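Long-range contacts in ribonuclease VapC (Klebsiella pneumoniae, PDB 7BY3), which probably acts as the RNA-cleaving, magnesium-dependent toxin of a toxin-antitoxin pair, built on a PIN domain: residues Leu7-Ile12 against Leu38-Glu43; Gln33-Leu38 against Asn65-Ser70; Leu102-Arg107 against Pro116-Pro121. One frame throughout, in Å; residues are numbered along the deposited sequence.

How the contacts relate
Three contacts tie together neighbouring parts of the PIN domain. Contact 1 sits near the centre of the chain, where Asp9 and Asp90, the predicted magnesium ligands, bring their side chains to about 5 Å. Contact 2, centred about 9 Å from contact 1, shares Leu38 with it, and Phe8 N lies 2.8 Å from Ala35 O, a probable hydrogen bond between their strands. Contact 3, about 13 Å from contact 1 between centres, adjoins strand 6-8 on its other side: Leu7 N is 2.9 Å from Glu103 O. It also reaches the predicted metal site, since Thr106 OG1 is 2.9 Å from Asp9 OD2. Contacts 2 and 3 touch through Ala35 and Leu102.

Contact 1: Leu7-Ile12 against Leu38-Glu43; sequences LFDTNI and LITWME
Thr10 and Thr40 meet through their hydroxyls, the tight part of this wholly buried contact. Their side chains slide past each other in opposite directions, and Thr10 OG1 lies 2.9 Å from Thr40 OG1 in a hydrogen bond. The methyl of Thr40 closes in beside the hydroxyl pair, with CG2 3.7 Å from Thr10 CA. A water also hydrogen-bonds Thr40 OG1 at 2.9 Å and donates to Phe8 O, so one bound water links the end of strand 6-8 to helix 38-50.

The flank at Glu43 is looser. With OG1 of Thr10 anti to the carbonyl carbon (chi1 -50°), CG2 falls anti to the backbone N, and this methyl comes to 3.8 Å from Glu43 CB, the side chains crossing at about a right angle. The carboxylate is divided: OE1 stays 4.0 Å from Thr10 CG2 and finds no partner in the model, while OE2 forms a salt bridge with a basic side chain of the chain of another protein.

Asp9, a predicted magnesium ligand with Asp90, precedes the helix without capping it; the bond from Thr10 N to its OD1 is short at 2.6 Å and strained, bent to 142° at the hydrogen. Helix 10-17 thus starts against helix 38-50 where strand 6-8 ends, with Ile93 of helix 88-99 touching both Asp9 and Thr40.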
ATOM      1  N   LEU B   7     -11.816  -0.949  12.650  1.00 31.16           N
ATOM      2  CA  LEU B   7     -10.590  -1.282  11.930  1.00 28.94           C
ATOM      3  C   LEU B   7      -9.511  -1.642  12.944  1.00 28.84           C
ATOM      4  O   LEU B   7      -9.193  -0.846  13.827  1.00 29.62           O
ATOM      5  CB  LEU B   7     -10.127  -0.120  11.047  1.00 28.46           C
ATOM      6  CG  LEU B   7      -8.886  -0.395  10.192  1.00 25.92           C
ATOM      7  CD1 LEU B   7      -9.280  -0.840   8.796  1.00 25.86           C
ATOM      8  CD2 LEU B   7      -7.976   0.818  10.130  1.00 25.81           C
ATOM      9  N   PHE B   8      -8.949  -2.839  12.823  1.00 28.80           N
ATOM     10  CA  PHE B   8      -7.992  -3.328  13.809  1.00 29.85           C
ATOM     11  C   PHE B   8      -6.548  -3.218  13.334  1.00 29.97           C
ATOM     12  O   PHE B   8      -6.204  -3.664  12.241  1.00 29.36           O
ATOM     13  CB  PHE B   8      -8.314  -4.775  14.182  1.00 29.22           C
ATOM     14  CG  PHE B   8      -9.487  -4.908  15.111  1.00 29.83           C
ATOM     15  CD1 PHE B   8     -10.770  -5.051  14.613  1.00 29.66           C
ATOM     16  CD2 PHE B   8      -9.305  -4.876  16.482  1.00 30.55           C
ATOM     17  CE1 PHE B   8     -11.850  -5.166  15.466  1.00 30.82           C
ATOM     18  CE2 PHE B   8     -10.381  -4.991  17.339  1.00 31.67           C
ATOM     19  CZ  PHE B   8     -11.654  -5.136  16.830  1.00 31.66           C
ATOM     20  N   ASP B   9      -5.709  -2.617  14.174  1.00 32.05           N
ATOM     21  CA  ASP B   9      -4.292  -2.447  13.880  1.00 31.64           C
ATOM     22  C   ASP B   9      -3.555  -3.778  14.004  1.00 32.24           C
ATOM     23  O   ASP B   9      -4.047  -4.716  14.632  1.00 31.77           O
ATOM     24  CB  ASP B   9      -3.676  -1.400  14.812  1.00 35.49           C
ATOM     25  CG  ASP B   9      -2.349  -0.865  14.302  1.00 37.51           C
ATOM     26  OD1 ASP B   9      -1.938  -1.248  13.187  1.00 38.18           O
ATOM     27  OD2 ASP B   9      -1.722  -0.052  15.014  1.00 39.17           O
ATOM     28  N   THR B  10      -2.379  -3.848  13.389  1.00 32.85           N
ATOM     29  CA  THR B  10      -1.606  -5.083  13.289  1.00 34.82           C
ATOM     30  C   THR B  10      -1.312  -5.745  14.637  1.00 36.92           C
ATOM     31  O   THR B  10      -1.388  -6.968  14.760  1.00 37.06           O
ATOM     32  CB  THR B  10      -0.264  -4.827  12.567  1.00 34.68           C
ATOM     33  OG1 THR B  10      -0.505  -4.120  11.344  1.00 32.57           O
ATOM     34  CG2 THR B  10       0.441  -6.139  12.259  1.00 33.86           C
ATOM     35  N   ASN B  11      -0.985  -4.940  15.644  1.00 39.24           N
ATOM     36  CA  ASN B  11      -0.570  -5.470  16.942  1.00 41.58           C
ATOM     37  C   ASN B  11      -1.650  -6.302  17.639  1.00 40.39           C
ATOM     38  O   ASN B  11      -1.340  -7.190  18.435  1.00 40.92           O
ATOM     39  CB  ASN B  11      -0.121  -4.327  17.862  1.00 45.10           C
ATOM     40  CG  ASN B  11      -1.168  -3.234  17.997  1.00 43.03           C
ATOM     41  OD1 ASN B  11      -1.116  -2.220  17.302  1.00 43.07           O
ATOM     42  ND2 ASN B  11      -2.120  -3.436  18.898  1.00 52.23           N
ATOM     43  N   ILE B  12      -2.913  -6.017  17.339  1.00 39.24           N
ATOM     44  CA  ILE B  12      -4.018  -6.742  17.953  1.00 36.58           C
ATOM     45  C   ILE B  12      -4.177  -8.126  17.337  1.00 35.66           C
ATOM     46  O   ILE B  12      -4.362  -9.112  18.051  1.00 36.04           O
ATOM     47  CB  ILE B  12      -5.336  -5.969  17.820  1.00 34.52           C
ATOM     48  CG1 ILE B  12      -5.240  -4.655  18.589  1.00 35.19           C
ATOM     49  CG2 ILE B  12      -6.500  -6.795  18.342  1.00 34.11           C
ATOM     50  CD1 ILE B  12      -6.504  -3.864  18.573  1.00 35.40           C
ATOM     51  N   LEU B  38      -4.528  -3.513   4.108  1.00 27.76           N
ATOM     52  CA  LEU B  38      -3.671  -4.449   3.390  1.00 28.16           C
ATOM     53  C   LEU B  38      -2.281  -4.491   4.025  1.00 28.20           C
ATOM     54  O   LEU B  38      -1.602  -5.517   3.991  1.00 29.58           O
ATOM     55  CB  LEU B  38      -3.574  -4.064   1.911  1.00 29.22           C
ATOM     56  CG  LEU B  38      -3.034  -5.115   0.938  1.00 29.39           C
ATOM     57  CD1 LEU B  38      -3.700  -6.470   1.154  1.00 30.26           C
ATOM     58  CD2 LEU B  38      -3.215  -4.647  -0.498  1.00 31.66           C
ATOM     59  N   ILE B  39      -1.869  -3.367   4.604  1.00 27.13           N
ATOM     60  CA  ILE B  39      -0.604  -3.278   5.325  1.00 27.66           C
ATOM     61  C   ILE B  39      -0.567  -4.271   6.479  1.00 27.05           C
ATOM     62  O   ILE B  39       0.445  -4.931   6.714  1.00 28.19           O
ATOM     63  CB  ILE B  39      -0.367  -1.854   5.868  1.00 27.61           C
ATOM     64  CG1 ILE B  39      -0.130  -0.883   4.710  1.00 28.60           C
ATOM     65  CG2 ILE B  39       0.804  -1.832   6.840  1.00 29.68           C
ATOM     66  CD1 ILE B  39       0.574   0.384   5.110  1.00 28.54           C
ATOM     67  N   THR B  40      -1.685  -4.378   7.188  1.00 26.88           N
ATOM     68  CA  THR B  40      -1.798  -5.303   8.307  1.00 28.45           C
ATOM     69  C   THR B  40      -1.795  -6.751   7.820  1.00 27.52           C
ATOM     70  O   THR B  40      -1.153  -7.607   8.423  1.00 28.15           O
ATOM     71  CB  THR B  40      -3.071  -5.028   9.132  1.00 27.36           C
ATOM     72  OG1 THR B  40      -2.952  -3.755   9.779  1.00 28.54           O
ATOM     73  CG2 THR B  40      -3.271  -6.098  10.188  1.00 27.79           C
ATOM     74  N   TRP B  41      -2.501  -7.013   6.721  1.00 27.34           N
ATOM     75  CA  TRP B  41      -2.548  -8.350   6.135  1.00 28.34           C
ATOM     76  C   TRP B  41      -1.142  -8.870   5.843  1.00 30.22           C
ATOM     77  O   TRP B  41      -0.817 -10.008   6.167  1.00 32.42           O
ATOM     78  CB  TRP B  41      -3.389  -8.353   4.852  1.00 29.14           C
ATOM     79  CG  TRP B  41      -3.688  -9.736   4.318  1.00 30.22           C
ATOM     80  CD1 TRP B  41      -4.785 -10.497   4.592  1.00 28.37           C
ATOM     81  CD2 TRP B  41      -2.875 -10.504   3.424  1.00 32.03           C
ATOM     82  NE1 TRP B  41      -4.708 -11.696   3.926  1.00 28.83           N
ATOM     83  CE2 TRP B  41      -3.547 -11.729   3.200  1.00 31.24           C
ATOM     84  CE3 TRP B  41      -1.650 -10.289   2.787  1.00 32.44           C
ATOM     85  CZ2 TRP B  41      -3.031 -12.724   2.371  1.00 33.51           C
ATOM     86  CZ3 TRP B  41      -1.138 -11.278   1.963  1.00 32.77           C
ATOM     87  CH2 TRP B  41      -1.829 -12.480   1.764  1.00 33.71           C
ATOM     88  N   MET B  42      -0.307  -8.021   5.250  1.00 29.66           N
ATOM     89  CA  MET B  42       1.058  -8.400   4.894  1.00 28.89           C
ATOM     90  C   MET B  42       1.935  -8.667   6.116  1.00 30.48           C
ATOM     91  O   MET B  42       2.674  -9.651   6.151  1.00 31.99           O
ATOM     92  CB  MET B  42       1.702  -7.315   4.027  1.00 29.19           C
ATOM     93  CG  MET B  42       1.094  -7.186   2.642  1.00 29.37           C
ATOM     94  SD  MET B  42       2.023  -6.071   1.575  1.00 30.24           S
ATOM     95  CE  MET B  42       1.111  -4.550   1.803  1.00 26.50           C
ATOM     96  N   GLU B  43       1.855  -7.791   7.113  1.00 31.94           N
ATOM     97  CA  GLU B  43       2.682  -7.926   8.311  1.00 32.79           C
ATOM     98  C   GLU B  43       2.272  -9.121   9.164  1.00 34.18           C
ATOM     99  O   GLU B  43       3.095  -9.683   9.884  1.00 36.42           O
ATOM    100  CB  GLU B  43       2.634  -6.648   9.155  1.00 34.07           C
ATOM    101  CG  GLU B  43       3.321  -5.452   8.515  1.00 37.47           C
ATOM    102  CD  GLU B  43       3.734  -4.400   9.532  1.00 49.66           C
ATOM    103  OE1 GLU B  43       3.910  -4.755  10.716  1.00 50.66           O
ATOM    104  OE2 GLU B  43       3.890  -3.222   9.146  1.00 47.11           O
TER
HETATM  105  O   HOH W   1      -5.389  -2.235   9.751  1.00 25.35           O

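Contact 2: Gln33-Leu38 against Asn65-Ser70; sequences QNAISL and NIINIS
Ile36 and Ile66 lie side by side, pointing the same way from adjacent parallel strands of a beta-alpha-beta crossover, whose connection runs through helices 38-50 and 54-61. Strand 35-37 also bonds through Ala35 to strand 6-8, which places strand 65-67 at one edge of the parallel sheet of the PIN domain. The two isoleucines meet at their CG1 atoms, 4.1 Å apart. They do so despite different first torsions: Ile36 has CG1 between its backbone N and carbonyl carbon (chi1 54°), Ile66 has it anti to the carbonyl carbon. Leu38 extends this apolar face past the end of the strand: it crosses Ile66 obliquely, CD1 against CG2, while its other branch, CD2, approaches Asn68 OD1 to 3.5 Å. Trp41 of helix 38-50 packs on Ile66 from the same chain.

On the face of Ala35, Asn65, Ser37 and Ile67, Ala35 CB is 4.2 Å from Ile67 CD1, and Leu102 packs on Ala35. Ser37 OG turns to Ile39 N and caps the helix that follows.

At the start of both segments, Gln33 and Asn65 cross at about a right angle with amide planes only 22° apart. The extended Gln33 brings NE2 to 3.5 Å from Asn65 N, but both are donors and form no hydrogen bond; NE2 has a weak one to Thr63 O.

Four backbone hydrogen bonds fix the parallel register, among them Ile36 N to Asn65 O at 2.9 Å and Ile67 N to Ile36 O at 3.0 Å. The Leu38 bond is a bent one: Leu38 N reaches Ile67 O at 3.0 Å from 38° above the carbonyl plane, and the same oxygen accepts a hydrogen bond from a water 2.9 Å away.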
ATOM      1  N   GLN B  33     -18.994  -7.239  10.189  1.00 39.88           N
ATOM      2  CA  GLN B  33     -17.634  -7.555   9.770  1.00 36.63           C
ATOM      3  C   GLN B  33     -16.681  -6.411  10.095  1.00 35.73           C
ATOM      4  O   GLN B  33     -16.957  -5.257   9.774  1.00 35.62           O
ATOM      5  CB  GLN B  33     -17.617  -7.850   8.267  1.00 36.68           C
ATOM      6  CG  GLN B  33     -16.259  -8.174   7.670  1.00 35.23           C
ATOM      7  CD  GLN B  33     -16.300  -8.235   6.151  1.00 33.78           C
ATOM      8  OE1 GLN B  33     -16.802  -7.322   5.494  1.00 34.75           O
ATOM      9  NE2 GLN B  33     -15.784  -9.321   5.587  1.00 34.25           N
ATOM     10  N   ASN B  34     -15.562  -6.731  10.735  1.00 35.20           N
ATOM     11  CA  ASN B  34     -14.568  -5.711  11.035  1.00 33.33           C
ATOM     12  C   ASN B  34     -13.507  -5.659   9.946  1.00 31.35           C
ATOM     13  O   ASN B  34     -13.517  -6.473   9.023  1.00 30.63           O
ATOM     14  CB  ASN B  34     -13.933  -5.968  12.399  1.00 33.33           C
ATOM     15  CG  ASN B  34     -14.894  -5.713  13.541  1.00 34.92           C
ATOM     16  OD1 ASN B  34     -15.652  -4.741  13.523  1.00 35.39           O
ATOM     17  ND2 ASN B  34     -14.878  -6.591  14.536  1.00 33.72           N
ATOM     18  N   ALA B  35     -12.581  -4.716  10.060  1.00 29.58           N
ATOM     19  CA  ALA B  35     -11.680  -4.438   8.952  1.00 28.32           C
ATOM     20  C   ALA B  35     -10.213  -4.361   9.351  1.00 27.29           C
ATOM     21  O   ALA B  35      -9.877  -4.084  10.500  1.00 28.29           O
ATOM     22  CB  ALA B  35     -12.095  -3.144   8.267  1.00 28.22           C
ATOM     23  N   ILE B  36      -9.349  -4.623   8.374  1.00 27.01           N
ATOM     24  CA  ILE B  36      -7.918  -4.381   8.495  1.00 26.15           C
ATOM     25  C   ILE B  36      -7.391  -3.806   7.185  1.00 26.42           C
ATOM     26  O   ILE B  36      -7.984  -4.007   6.127  1.00 26.98           O
ATOM     27  CB  ILE B  36      -7.125  -5.661   8.836  1.00 26.64           C
ATOM     28  CG1 ILE B  36      -7.423  -6.769   7.824  1.00 26.21           C
ATOM     29  CG2 ILE B  36      -7.428  -6.131  10.250  1.00 28.32           C
ATOM     30  CD1 ILE B  36      -6.511  -7.964   7.955  1.00 25.53           C
ATOM     31  N   SER B  37      -6.285  -3.077   7.265  1.00 26.34           N
ATOM     32  CA  SER B  37      -5.611  -2.580   6.074  1.00 26.29           C
ATOM     33  C   SER B  37      -4.857  -3.710   5.380  1.00 27.05           C
ATOM     34  O   SER B  37      -4.592  -4.748   5.982  1.00 27.40           O
ATOM     35  CB  SER B  37      -4.650  -1.443   6.431  1.00 25.98           C
ATOM     36  OG  SER B  37      -3.871  -1.059   5.311  1.00 26.96           O
ATOM     37  N   LEU B  38      -4.528  -3.513   4.108  1.00 27.76           N
ATOM     38  CA  LEU B  38      -3.671  -4.449   3.390  1.00 28.16           C
ATOM     39  C   LEU B  38      -2.281  -4.491   4.025  1.00 28.20           C
ATOM     40  O   LEU B  38      -1.602  -5.517   3.991  1.00 29.58           O
ATOM     41  CB  LEU B  38      -3.574  -4.064   1.911  1.00 29.22           C
ATOM     42  CG  LEU B  38      -3.034  -5.115   0.938  1.00 29.39           C
ATOM     43  CD1 LEU B  38      -3.700  -6.470   1.154  1.00 30.26           C
ATOM     44  CD2 LEU B  38      -3.215  -4.647  -0.498  1.00 31.66           C
ATOM     45  N   ASN B  65     -12.953  -7.460   6.454  1.00 31.25           N
ATOM     46  CA  ASN B  65     -12.918  -6.558   5.319  1.00 30.20           C
ATOM     47  C   ASN B  65     -11.473  -6.118   5.158  1.00 30.77           C
ATOM     48  O   ASN B  65     -10.881  -5.565   6.082  1.00 31.33           O
ATOM     49  CB  ASN B  65     -13.845  -5.360   5.529  1.00 31.52           C
ATOM     50  CG  ASN B  65     -13.777  -4.360   4.391  1.00 33.75           C
ATOM     51  OD1 ASN B  65     -13.331  -4.682   3.290  1.00 41.53           O
ATOM     52  ND2 ASN B  65     -14.221  -3.137   4.654  1.00 40.18           N
ATOM     53  N   ILE B  66     -10.900  -6.364   3.988  1.00 31.69           N
ATOM     54  CA  ILE B  66      -9.496  -6.050   3.775  1.00 30.57           C
ATOM     55  C   ILE B  66      -9.388  -4.908   2.784  1.00 29.58           C
ATOM     56  O   ILE B  66      -9.699  -5.058   1.606  1.00 30.68           O
ATOM     57  CB  ILE B  66      -8.707  -7.271   3.277  1.00 30.33           C
ATOM     58  CG1 ILE B  66      -8.827  -8.415   4.287  1.00 29.96           C
ATOM     59  CG2 ILE B  66      -7.247  -6.910   3.064  1.00 30.79           C
ATOM     60  CD1 ILE B  66      -8.187  -9.706   3.833  1.00 31.44           C
ATOM     61  N   ILE B  67      -8.947  -3.759   3.281  1.00 29.41           N
ATOM     62  CA  ILE B  67      -8.982  -2.530   2.504  1.00 30.76           C
ATOM     63  C   ILE B  67      -7.635  -2.218   1.859  1.00 31.13           C
ATOM     64  O   ILE B  67      -6.633  -2.016   2.544  1.00 30.02           O
ATOM     65  CB  ILE B  67      -9.422  -1.347   3.383  1.00 29.75           C
ATOM     66  CG1 ILE B  67     -10.689  -1.718   4.160  1.00 28.20           C
ATOM     67  CG2 ILE B  67      -9.644  -0.107   2.534  1.00 30.98           C
ATOM     68  CD1 ILE B  67     -11.245  -0.603   5.012  1.00 29.39           C
ATOM     69  N   ASN B  68      -7.628  -2.183   0.529  1.00 33.20           N
ATOM     70  CA  ASN B  68      -6.425  -1.875  -0.234  1.00 34.27           C
ATOM     71  C   ASN B  68      -6.021  -0.414  -0.093  1.00 33.53           C
ATOM     72  O   ASN B  68      -6.840   0.436   0.257  1.00 31.54           O
ATOM     73  CB  ASN B  68      -6.630  -2.204  -1.716  1.00 37.11           C
ATOM     74  CG  ASN B  68      -7.081  -3.633  -1.944  1.00 43.52           C
ATOM     75  OD1 ASN B  68      -6.672  -4.551  -1.234  1.00 42.55           O
ATOM     76  ND2 ASN B  68      -7.930  -3.828  -2.947  1.00 48.51           N
ATOM     77  N   ILE B  69      -4.752  -0.125  -0.369  1.00 34.86           N
ATOM     78  CA  ILE B  69      -4.277   1.250  -0.389  1.00 34.67           C
ATOM     79  C   ILE B  69      -4.393   1.805  -1.802  1.00 36.58           C
ATOM     80  O   ILE B  69      -3.719   1.345  -2.724  1.00 36.27           O
ATOM     81  CB  ILE B  69      -2.817   1.367   0.096  1.00 32.45           C
ATOM     82  CG1 ILE B  69      -2.648   0.673   1.447  1.00 30.35           C
ATOM     83  CG2 ILE B  69      -2.398   2.829   0.187  1.00 32.29           C
ATOM     84  CD1 ILE B  69      -1.568  -0.380   1.453  1.00 29.36           C
ATOM     85  N   SER B  70      -5.262   2.795  -1.958  1.00 35.89           N
ATOM     86  CA  SER B  70      -5.474   3.448  -3.240  1.00 37.58           C
ATOM     87  C   SER B  70      -5.055   4.910  -3.156  1.00 38.79           C
ATOM     88  O   SER B  70      -4.520   5.350  -2.139  1.00 38.10           O
ATOM     89  CB  SER B  70      -6.932   3.327  -3.673  1.00 39.89           C
ATOM     90  OG  SER B  70      -7.784   3.961  -2.737  1.00 43.53           O
TER
HETATM   91  O   HOH W   2      -5.229   0.227   3.726  1.00 27.21           O

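Contact 3: Leu102-Arg107 against Pro116-Pro121; sequences LELITR and PGVVTP
Leu104 and Val118 pair in the two strands of a beta-alpha-beta unit, strand 103-105, helix 109-112 and strand 118-119, in the parallel sheet of the PIN domain, with strand 118-119 outermost in this chain. Leu104 bonds twice: its N to Gly117 O at 2.8 Å, and its O to Val119 N at 2.7 Å. Thr106 N then reaches Val119 O at 3.1 Å.

On one face, Leu104 CB packs on Val118 CG2 at 4.0 Å, and Thr106 and Val118 cross with CG2 3.7 Å from CG1; Phe112 of the helix touches all three residues. The other face holds Ile105, whose CG2 meets Pro121 CG at 3.5 Å. Here too Glu103 bends at chi2 (79°), crossing Val119 at about a right angle with CG 3.6 Å from CG2. Its carboxylate lies close to the Gly117-Val118 peptide without a hydrogen bond to it.

The cross-strand hydrogen bonds are all between backbone atoms. The Thr106 hydroxyl bonds outside these segments: OG1, anti to its own backbone N (chi1 175°), bonds Asp9 OD2 and Asn108 N, consistent with a second-shell role in which Thr106 helps to orient Asp9, a predicted magnesium ligand.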
ATOM      1  N   LEU B 102     -14.205   4.267  10.279  1.00 35.82           N
ATOM      2  CA  LEU B 102     -14.039   3.177  11.229  1.00 35.77           C
ATOM      3  C   LEU B 102     -13.253   3.635  12.448  1.00 34.23           C
ATOM      4  O   LEU B 102     -12.385   4.499  12.348  1.00 34.21           O
ATOM      5  CB  LEU B 102     -13.334   1.990  10.573  1.00 33.82           C
ATOM      6  CG  LEU B 102     -13.791   1.601   9.168  1.00 32.95           C
ATOM      7  CD1 LEU B 102     -12.967   0.434   8.654  1.00 30.60           C
ATOM      8  CD2 LEU B 102     -15.265   1.260   9.165  1.00 33.49           C
ATOM      9  N   GLU B 103     -13.564   3.057  13.601  1.00 33.98           N
ATOM     10  CA  GLU B 103     -12.767   3.291  14.791  1.00 34.48           C
ATOM     11  C   GLU B 103     -11.453   2.543  14.648  1.00 34.22           C
ATOM     12  O   GLU B 103     -11.441   1.374  14.268  1.00 37.08           O
ATOM     13  CB  GLU B 103     -13.507   2.836  16.050  1.00 36.76           C
ATOM     14  CG  GLU B 103     -12.816   3.222  17.346  1.00 36.86           C
ATOM     15  CD  GLU B 103     -13.059   4.669  17.724  1.00 39.49           C
ATOM     16  OE1 GLU B 103     -14.092   5.228  17.299  1.00 47.71           O
ATOM     17  OE2 GLU B 103     -12.222   5.251  18.443  1.00 40.32           O
ATOM     18  N   LEU B 104     -10.345   3.217  14.936  1.00 33.31           N
ATOM     19  CA  LEU B 104      -9.047   2.561  14.897  1.00 32.04           C
ATOM     20  C   LEU B 104      -8.724   1.994  16.270  1.00 32.70           C
ATOM     21  O   LEU B 104      -8.579   2.733  17.240  1.00 34.27           O
ATOM     22  CB  LEU B 104      -7.951   3.529  14.445  1.00 31.60           C
ATOM     23  CG  LEU B 104      -6.541   2.939  14.370  1.00 30.43           C
ATOM     24  CD1 LEU B 104      -6.531   1.670  13.532  1.00 27.71           C
ATOM     25  CD2 LEU B 104      -5.557   3.954  13.816  1.00 27.56           C
ATOM     26  N   ILE B 105      -8.624   0.674  16.351  1.00 31.87           N
ATOM     27  CA  ILE B 105      -8.308   0.028  17.613  1.00 33.14           C
ATOM     28  C   ILE B 105      -6.865  -0.438  17.574  1.00 34.66           C
ATOM     29  O   ILE B 105      -6.484  -1.260  16.741  1.00 33.36           O
ATOM     30  CB  ILE B 105      -9.245  -1.157  17.911  1.00 33.59           C
ATOM     31  CG1 ILE B 105     -10.699  -0.752  17.693  1.00 32.49           C
ATOM     32  CG2 ILE B 105      -9.086  -1.617  19.339  1.00 35.56           C
ATOM     33  CD1 ILE B 105     -11.235  -1.167  16.367  1.00 31.42           C
ATOM     34  N   THR B 106      -6.062   0.114  18.472  1.00 38.80           N
ATOM     35  CA  THR B 106      -4.634  -0.154  18.503  1.00 40.64           C
ATOM     36  C   THR B 106      -4.119  -0.094  19.931  1.00 41.12           C
ATOM     37  O   THR B 106      -4.674   0.611  20.771  1.00 39.65           O
ATOM     38  CB  THR B 106      -3.853   0.853  17.632  1.00 38.67           C
ATOM     39  OG1 THR B 106      -2.445   0.627  17.774  1.00 39.09           O
ATOM     40  CG2 THR B 106      -4.178   2.281  18.044  1.00 36.59           C
ATOM     41  N   ARG B 107      -3.059  -0.842  20.206  1.00 42.42           N
ATOM     42  CA  ARG B 107      -2.419  -0.780  21.511  1.00 45.79           C
ATOM     43  C   ARG B 107      -1.421   0.364  21.590  1.00 47.34           C
ATOM     44  O   ARG B 107      -0.822   0.592  22.640  1.00 51.16           O
ATOM     45  CB  ARG B 107      -1.707  -2.091  21.832  1.00 48.11           C
ATOM     46  CG  ARG B 107      -2.386  -2.921  22.898  1.00 51.34           C
ATOM     47  CD  ARG B 107      -1.515  -4.091  23.309  1.00 53.57           C
ATOM     48  NE  ARG B 107      -1.484  -5.118  22.275  1.00 53.86           N
ATOM     49  CZ  ARG B 107      -0.502  -5.254  21.395  1.00 54.45           C
ATOM     50  NH1 ARG B 107      -0.549  -6.208  20.483  1.00 51.63           N
ATOM     51  NH2 ARG B 107       0.532  -4.440  21.438  1.00 50.76           N
ATOM     52  N   PRO B 116      -8.490  11.639  17.315  1.00 40.79           N
ATOM     53  CA  PRO B 116      -9.904  11.250  17.333  1.00 36.96           C
ATOM     54  C   PRO B 116     -10.168   9.959  16.567  1.00 35.84           C
ATOM     55  O   PRO B 116      -9.465   9.657  15.605  1.00 36.62           O
ATOM     56  CB  PRO B 116     -10.603  12.435  16.658  1.00 36.21           C
ATOM     57  CG  PRO B 116      -9.543  13.089  15.841  1.00 38.22           C
ATOM     58  CD  PRO B 116      -8.285  12.928  16.632  1.00 40.53           C
ATOM     59  N   GLY B 117     -11.172   9.205  17.002  1.00 34.58           N
ATOM     60  CA  GLY B 117     -11.559   7.985  16.318  1.00 35.07           C
ATOM     61  C   GLY B 117     -10.615   6.821  16.547  1.00 34.08           C
ATOM     62  O   GLY B 117     -10.630   5.850  15.795  1.00 34.26           O
ATOM     63  N   VAL B 118      -9.798   6.913  17.591  1.00 34.17           N
ATOM     64  CA  VAL B 118      -8.867   5.842  17.935  1.00 34.37           C
ATOM     65  C   VAL B 118      -9.129   5.323  19.352  1.00 36.29           C
ATOM     66  O   VAL B 118      -9.279   6.109  20.284  1.00 36.81           O
ATOM     67  CB  VAL B 118      -7.402   6.312  17.833  1.00 33.41           C
ATOM     68  CG1 VAL B 118      -6.453   5.159  18.110  1.00 33.64           C
ATOM     69  CG2 VAL B 118      -7.125   6.919  16.465  1.00 32.73           C
ATOM     70  N   VAL B 119      -9.179   4.005  19.511  1.00 35.87           N
ATOM     71  CA  VAL B 119      -9.452   3.399  20.813  1.00 37.24           C
ATOM     72  C   VAL B 119      -8.286   2.541  21.297  1.00 39.37           C
ATOM     73  O   VAL B 119      -7.804   1.682  20.561  1.00 38.87           O
ATOM     74  CB  VAL B 119     -10.736   2.533  20.762  1.00 35.36           C
ATOM     75  CG1 VAL B 119     -10.735   1.489  21.861  1.00 42.21           C
ATOM     76  CG2 VAL B 119     -11.966   3.405  20.881  1.00 34.80           C
ATOM     77  N   THR B 120      -7.823   2.768  22.522  1.00 42.40           N
ATOM     78  CA  THR B 120      -6.831   1.865  23.091  1.00 43.46           C
ATOM     79  C   THR B 120      -7.538   0.824  23.975  1.00 44.18           C
ATOM     80  O   THR B 120      -8.032   1.132  25.058  1.00 44.76           O
ATOM     81  CB  THR B 120      -5.731   2.640  23.868  1.00 43.94           C
ATOM     82  OG1 THR B 120      -4.783   1.717  24.418  1.00 53.66           O
ATOM     83  CG2 THR B 120      -6.313   3.519  24.969  1.00 43.92           C
ATOM     84  N   PRO B 121      -7.634  -0.419  23.470  1.00 45.04           N
ATOM     85  CA  PRO B 121      -8.347  -1.492  24.175  1.00 47.00           C
ATOM     86  C   PRO B 121      -7.659  -2.011  25.440  1.00 49.71           C
ATOM     87  O   PRO B 121      -8.330  -2.155  26.459  1.00 56.20           O
ATOM     88  CB  PRO B 121      -8.427  -2.596  23.117  1.00 45.63           C
ATOM     89  CG  PRO B 121      -7.246  -2.365  22.253  1.00 43.85           C
ATOM     90  CD  PRO B 121      -7.044  -0.883  22.205  1.00 44.15           C
TER
HETATM   91  O   HOH W   3     -10.526   6.711  13.319  1.00 31.24           O